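Local coordinates for acyl-coenzyme A oxidase acox-1.1 (PDB 5K3H), which catalyses the FAD-dependent desaturation of acyl-CoAs, the first step of peroxisomal beta-oxidation, passing electrons to oxygen to give hydrogen peroxide, at residues R40-I54 / E88-L101. Residues are numbered along the deposited sequence; the frame is centred on the assembly and turned at random.
Sequences RARRRREITAKLAEI and EIIDPTDAGELYHL
One face of the H100 imidazole is covered by R44, whose CB makes a CH-pi contact 4.0 Å from the ring centroid; T48 OG1 lies at the ring edge, and H100 CE1 sits over one face of the R44 guanidinium, the planes 51° apart. Within the N-terminal helical region of the acyl-CoA oxidase fold, helix 40-52 packs against helix 97-101, at -41° with axes 10.2 Å apart, and against the loop leading into it. H100 CG stands anti to the backbone N (chi1 176°), carrying the ring to helix 40-52, where NE2 gives a weak hydrogen bond to R44 O. R44 NH1 bonds the backbone O of E619, and T48 OG1 bonds E104 OE2.

The R43 guanidinium holds its partners at its edge. NE meets E97 OE2 at 2.9 Å, NH2 reaches E97 OE1 and I89 O, and NH1 pairs with E46 OE1. R43 meets both E97 oxygens from above the carboxylate plane; D91 N comes to OE1 from the opposite face. A leucine in place of R43 would probably deprive E97 of its two-nitrogen salt bridge, E46 OE1 of its mate and I89 O of a hydrogen bond.

I47 fills the centre, its CD1 3.6 Å from I90 CG2, while I89 CD1 packs on L51 and I54. Just before helix 97-105, D94 OD1 takes a 2.6 Å salt bridge from R40 NH2 and also accepts from E97 N.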
loop_
_atom_site.group_PDB
_atom_site.type_symbol
_atom_site.label_atom_id
_atom_site.label_comp_id
_atom_site.label_asym_id
_atom_site.label_seq_id
_atom_site.Cartn_x
_atom_site.Cartn_y
_atom_site.Cartn_z
ATOM N N ARG B 40 -28.954 -16.308 8.367
ATOM C CA ARG B 40 -28.290 -15.060 8.017
ATOM C C ARG B 40 -27.580 -15.215 6.686
ATOM O O ARG B 40 -27.567 -14.285 5.869
ATOM C CB ARG B 40 -27.295 -14.626 9.093
ATOM C CG ARG B 40 -27.872 -14.518 10.484
ATOM C CD ARG B 40 -27.324 -13.331 11.258
ATOM N NE ARG B 40 -28.103 -12.130 10.937
ATOM C CZ ARG B 40 -27.821 -11.227 10.001
ATOM N NH1 ARG B 40 -26.736 -11.347 9.234
ATOM N NH2 ARG B 40 -28.655 -10.198 9.823
ATOM N N ALA B 41 -26.974 -16.386 6.456
ATOM C CA ALA B 41 -26.300 -16.640 5.188
ATOM C C ALA B 41 -27.289 -16.716 4.028
ATOM O O ALA B 41 -27.100 -16.067 2.995
ATOM C CB ALA B 41 -25.484 -17.932 5.281
ATOM N N ARG B 42 -28.365 -17.487 4.190
ATOM C CA ARG B 42 -29.357 -17.617 3.124
ATOM C C ARG B 42 -29.994 -16.276 2.780
ATOM O O ARG B 42 -30.284 -15.997 1.611
ATOM C CB ARG B 42 -30.433 -18.633 3.508
ATOM C CG ARG B 42 -31.343 -18.939 2.336
ATOM C CD ARG B 42 -32.637 -19.579 2.731
ATOM N NE ARG B 42 -32.446 -20.607 3.740
ATOM C CZ ARG B 42 -33.374 -20.968 4.620
ATOM N NH1 ARG B 42 -34.563 -20.373 4.616
ATOM N NH2 ARG B 42 -33.118 -21.925 5.500
ATOM N N ARG B 43 -30.245 -15.438 3.783
ATOM C CA ARG B 43 -30.868 -14.157 3.481
ATOM C C ARG B 43 -29.979 -13.321 2.565
ATOM O O ARG B 43 -30.481 -12.569 1.721
ATOM C CB ARG B 43 -31.214 -13.409 4.774
ATOM C CG ARG B 43 -32.471 -13.946 5.496
ATOM C CD ARG B 43 -33.710 -13.669 4.659
ATOM N NE ARG B 43 -33.893 -12.245 4.379
ATOM C CZ ARG B 43 -34.239 -11.763 3.185
ATOM N NH1 ARG B 43 -34.423 -12.594 2.175
ATOM N NH2 ARG B 43 -34.397 -10.454 2.995
ATOM N N ARG B 44 -28.657 -13.423 2.728
ATOM C CA ARG B 44 -27.739 -12.758 1.798
ATOM C C ARG B 44 -27.964 -13.227 0.366
ATOM O O ARG B 44 -27.992 -12.419 -0.573
ATOM C CB ARG B 44 -26.281 -12.996 2.213
ATOM C CG ARG B 44 -25.853 -12.297 3.512
ATOM C CD ARG B 44 -24.378 -12.505 3.799
ATOM N NE ARG B 44 -23.498 -11.764 2.902
ATOM C CZ ARG B 44 -22.983 -12.260 1.775
ATOM N NH1 ARG B 44 -23.272 -13.496 1.394
ATOM N NH2 ARG B 44 -22.176 -11.533 1.020
ATOM N N ARG B 45 -28.094 -14.542 0.174
ATOM C CA ARG B 45 -28.301 -15.066 -1.171
ATOM C C ARG B 45 -29.643 -14.628 -1.732
ATOM O O ARG B 45 -29.744 -14.339 -2.931
ATOM C CB ARG B 45 -28.177 -16.590 -1.171
ATOM C CG ARG B 45 -26.795 -17.024 -0.690
ATOM C CD ARG B 45 -26.462 -18.459 -1.007
ATOM N NE ARG B 45 -27.318 -19.409 -0.298
ATOM C CZ ARG B 45 -27.112 -19.808 0.951
ATOM N NH1 ARG B 45 -26.087 -19.327 1.650
ATOM N NH2 ARG B 45 -27.937 -20.677 1.504
ATOM N N GLU B 46 -30.684 -14.560 -0.879
ATOM C CA GLU B 46 -31.998 -14.110 -1.331
ATOM C C GLU B 46 -31.985 -12.637 -1.694
ATOM O O GLU B 46 -32.577 -12.242 -2.704
ATOM C CB GLU B 46 -33.055 -14.375 -0.256
ATOM C CG GLU B 46 -33.293 -15.836 0.029
ATOM C CD GLU B 46 -34.328 -16.075 1.121
ATOM O OE1 GLU B 46 -34.828 -15.095 1.697
ATOM O OE2 GLU B 46 -34.632 -17.244 1.431
ATOM N N ILE B 47 -31.331 -11.815 -0.869
ATOM C CA ILE B 47 -31.183 -10.390 -1.159
ATOM C C ILE B 47 -30.467 -10.181 -2.488
ATOM O O ILE B 47 -30.866 -9.337 -3.304
ATOM C CB ILE B 47 -30.438 -9.684 -0.014
ATOM C CG1 ILE B 47 -31.287 -9.616 1.249
ATOM C CG2 ILE B 47 -29.959 -8.316 -0.449
ATOM C CD1 ILE B 47 -30.461 -9.306 2.485
ATOM N N THR B 48 -29.375 -10.920 -2.705
ATOM C CA THR B 48 -28.624 -10.818 -3.953
ATOM C C THR B 48 -29.495 -11.181 -5.144
ATOM O O THR B 48 -29.496 -10.476 -6.157
ATOM C CB THR B 48 -27.383 -11.715 -3.864
ATOM O OG1 THR B 48 -26.516 -11.192 -2.863
ATOM C CG2 THR B 48 -26.627 -11.821 -5.183
ATOM N N ALA B 49 -30.235 -12.294 -5.041
ATOM C CA ALA B 49 -31.104 -12.724 -6.129
ATOM C C ALA B 49 -32.198 -11.697 -6.398
ATOM O O ALA B 49 -32.501 -11.382 -7.555
ATOM C CB ALA B 49 -31.712 -14.083 -5.795
ATOM N N LYS B 50 -32.765 -11.119 -5.344
ATOM C CA LYS B 50 -33.775 -10.093 -5.549
ATOM C C LYS B 50 -33.183 -8.887 -6.275
ATOM O O LYS B 50 -33.783 -8.361 -7.221
ATOM C CB LYS B 50 -34.382 -9.696 -4.200
ATOM C CG LYS B 50 -35.474 -8.622 -4.273
ATOM C CD LYS B 50 -36.668 -9.092 -5.112
ATOM C CE LYS B 50 -37.835 -8.126 -4.988
ATOM N NZ LYS B 50 -39.067 -8.658 -5.670
ATOM N N LEU B 51 -31.990 -8.446 -5.871
ATOM C CA LEU B 51 -31.386 -7.297 -6.540
ATOM C C LEU B 51 -31.113 -7.572 -8.023
ATOM O O LEU B 51 -31.114 -6.642 -8.845
ATOM C CB LEU B 51 -30.099 -6.907 -5.821
ATOM C CG LEU B 51 -30.251 -6.283 -4.439
ATOM C CD1 LEU B 51 -28.920 -6.346 -3.690
ATOM C CD2 LEU B 51 -30.763 -4.857 -4.527
ATOM N N ALA B 52 -30.898 -8.833 -8.393
ATOM C CA ALA B 52 -30.691 -9.142 -9.804
ATOM C C ALA B 52 -31.905 -8.772 -10.646
ATOM O O ALA B 52 -31.763 -8.569 -11.859
ATOM C CB ALA B 52 -30.342 -10.622 -9.994
ATOM N N GLU B 53 -33.092 -8.696 -10.034
ATOM C CA GLU B 53 -34.321 -8.316 -10.717
ATOM C C GLU B 53 -34.581 -6.819 -10.679
ATOM O O GLU B 53 -35.607 -6.383 -11.197
ATOM C CB GLU B 53 -35.534 -8.996 -10.082
ATOM C CG GLU B 53 -35.510 -10.499 -9.979
ATOM C CD GLU B 53 -36.745 -11.040 -9.241
ATOM O OE1 GLU B 53 -37.487 -10.238 -8.629
ATOM O OE2 GLU B 53 -36.945 -12.275 -9.237
ATOM N N ILE B 54 -33.703 -6.017 -10.081
ATOM C CA ILE B 54 -33.973 -4.587 -9.927
ATOM C C ILE B 54 -32.838 -3.814 -10.583
ATOM O O ILE B 54 -31.969 -3.271 -9.887
ATOM C CB ILE B 54 -34.097 -4.184 -8.447
ATOM C CG1 ILE B 54 -35.071 -5.074 -7.687
ATOM C CG2 ILE B 54 -34.536 -2.748 -8.307
ATOM C CD1 ILE B 54 -35.117 -4.719 -6.209
ATOM N N GLU B 88 -38.918 -3.959 -0.004
ATOM C CA GLU B 88 -39.173 -5.085 -0.887
ATOM C C GLU B 88 -38.047 -6.098 -0.891
ATOM O O GLU B 88 -38.215 -7.185 -1.449
ATOM C CB GLU B 88 -39.374 -4.567 -2.308
ATOM C CG GLU B 88 -40.470 -3.522 -2.419
ATOM C CD GLU B 88 -40.392 -2.757 -3.714
ATOM O OE1 GLU B 88 -40.158 -3.392 -4.770
ATOM O OE2 GLU B 88 -40.611 -1.521 -3.675
ATOM N N ILE B 89 -36.921 -5.783 -0.255
ATOM C CA ILE B 89 -35.726 -6.598 -0.353
ATOM C C ILE B 89 -35.285 -7.117 1.009
ATOM O O ILE B 89 -34.838 -8.263 1.116
ATOM C CB ILE B 89 -34.583 -5.807 -1.037
ATOM C CG1 ILE B 89 -35.110 -5.084 -2.288
ATOM C CG2 ILE B 89 -33.431 -6.735 -1.447
ATOM C CD1 ILE B 89 -34.211 -3.956 -2.799
ATOM N N ILE B 90 -35.419 -6.306 2.067
ATOM C CA ILE B 90 -34.865 -6.647 3.377
ATOM C C ILE B 90 -35.861 -6.326 4.492
ATOM O O ILE B 90 -36.919 -5.735 4.277
ATOM C CB ILE B 90 -33.528 -5.919 3.683
ATOM C CG1 ILE B 90 -33.758 -4.405 3.790
ATOM C CG2 ILE B 90 -32.443 -6.275 2.667
ATOM C CD1 ILE B 90 -32.659 -3.664 4.501
ATOM N N ASP B 91 -35.500 -6.762 5.701
ATOM C CA ASP B 91 -36.066 -6.240 6.929
ATOM C C ASP B 91 -35.260 -5.008 7.312
ATOM O O ASP B 91 -34.106 -5.149 7.746
ATOM C CB ASP B 91 -36.009 -7.295 8.032
ATOM C CG ASP B 91 -36.307 -6.730 9.429
ATOM O OD1 ASP B 91 -36.151 -7.491 10.411
ATOM O OD2 ASP B 91 -36.703 -5.544 9.555
ATOM N N PRO B 92 -35.802 -3.796 7.155
ATOM C CA PRO B 92 -34.980 -2.587 7.353
ATOM C C PRO B 92 -34.547 -2.358 8.794
ATOM O O PRO B 92 -33.753 -1.436 9.037
ATOM C CB PRO B 92 -35.886 -1.448 6.863
ATOM C CG PRO B 92 -37.025 -2.093 6.130
ATOM C CD PRO B 92 -37.146 -3.504 6.622
ATOM N N THR B 93 -35.047 -3.139 9.754
ATOM C CA THR B 93 -34.564 -3.074 11.132
ATOM C C THR B 93 -33.367 -3.979 11.367
ATOM O O THR B 93 -32.772 -3.935 12.453
ATOM C CB THR B 93 -35.662 -3.480 12.134
ATOM O OG1 THR B 93 -35.939 -4.883 11.997
ATOM C CG2 THR B 93 -36.945 -2.671 11.928
ATOM N N ASP B 94 -33.030 -4.816 10.391
ATOM C CA ASP B 94 -31.983 -5.819 10.545
ATOM C C ASP B 94 -30.687 -5.222 10.027
ATOM O O ASP B 94 -30.429 -5.218 8.823
ATOM C CB ASP B 94 -32.336 -7.100 9.800
ATOM C CG ASP B 94 -31.366 -8.229 10.093
ATOM O OD1 ASP B 94 -30.179 -8.139 9.687
ATOM O OD2 ASP B 94 -31.792 -9.221 10.721
ATOM N N ALA B 95 -29.878 -4.685 10.931
ATOM C CA ALA B 95 -28.489 -4.471 10.588
ATOM C C ALA B 95 -27.900 -5.824 10.206
ATOM O O ALA B 95 -28.120 -6.832 10.889
ATOM C CB ALA B 95 -27.744 -3.844 11.767
ATOM N N GLY B 96 -27.179 -5.859 9.107
ATOM C CA GLY B 96 -26.674 -7.123 8.612
ATOM C C GLY B 96 -27.326 -7.323 7.264
ATOM O O GLY B 96 -26.627 -7.433 6.249
ATOM N N GLU B 97 -28.666 -7.289 7.219
ATOM C CA GLU B 97 -29.333 -7.275 5.921
ATOM C C GLU B 97 -29.105 -5.941 5.225
ATOM O O GLU B 97 -28.972 -5.889 3.996
ATOM C CB GLU B 97 -30.836 -7.570 6.050
ATOM C CG GLU B 97 -31.188 -8.948 6.624
ATOM C CD GLU B 97 -32.592 -9.456 6.234
ATOM O OE1 GLU B 97 -33.379 -8.719 5.586
ATOM O OE2 GLU B 97 -32.909 -10.612 6.590
ATOM N N LEU B 98 -29.086 -4.848 5.991
ATOM C CA LEU B 98 -28.804 -3.532 5.421
ATOM C C LEU B 98 -27.319 -3.386 5.089
ATOM O O LEU B 98 -26.956 -2.818 4.057
ATOM C CB LEU B 98 -29.258 -2.440 6.400
ATOM C CG LEU B 98 -29.115 -0.961 6.051
ATOM C CD1 LEU B 98 -29.993 -0.587 4.863
ATOM C CD2 LEU B 98 -29.478 -0.092 7.242
ATOM N N TYR B 99 -26.448 -3.931 5.935
ATOM C CA TYR B 99 -25.022 -3.910 5.644
ATOM C C TYR B 99 -24.739 -4.618 4.321
ATOM O O TYR B 99 -24.028 -4.091 3.456
ATOM C CB TYR B 99 -24.274 -4.564 6.806
ATOM C CG TYR B 99 -22.776 -4.496 6.706
ATOM C CD1 TYR B 99 -22.122 -3.273 6.759
ATOM C CD2 TYR B 99 -22.012 -5.649 6.553
ATOM C CE1 TYR B 99 -20.761 -3.190 6.675
ATOM C CE2 TYR B 99 -20.640 -5.576 6.469
ATOM C CZ TYR B 99 -20.017 -4.341 6.527
ATOM O OH TYR B 99 -18.640 -4.235 6.429
ATOM N N HIS B 100 -25.320 -5.807 4.131
ATOM C CA HIS B 100 -25.186 -6.522 2.862
ATOM C C HIS B 100 -25.812 -5.744 1.703
ATOM O O HIS B 100 -25.181 -5.556 0.653
ATOM C CB HIS B 100 -25.808 -7.913 2.991
ATOM C CG HIS B 100 -25.810 -8.703 1.720
ATOM N ND1 HIS B 100 -24.651 -9.050 1.056
ATOM C CD2 HIS B 100 -26.826 -9.285 1.035
ATOM C CE1 HIS B 100 -24.960 -9.771 -0.010
ATOM N NE2 HIS B 100 -26.275 -9.920 -0.050
ATOM N N LEU B 101 -27.047 -5.269 1.882
ATOM C CA LEU B 101 -27.712 -4.500 0.838
ATOM C C LEU B 101 -26.854 -3.322 0.379
ATOM O O LEU B 101 -26.673 -3.106 -0.827
ATOM C CB LEU B 101 -29.071 -4.011 1.360
ATOM C CG LEU B 101 -29.929 -3.047 0.536
ATOM C CD1 LEU B 101 -30.485 -3.698 -0.726
ATOM C CD2 LEU B 101 -31.047 -2.485 1.414
HETATM O O HOH W 1 -34.768 -10.681 0.120
#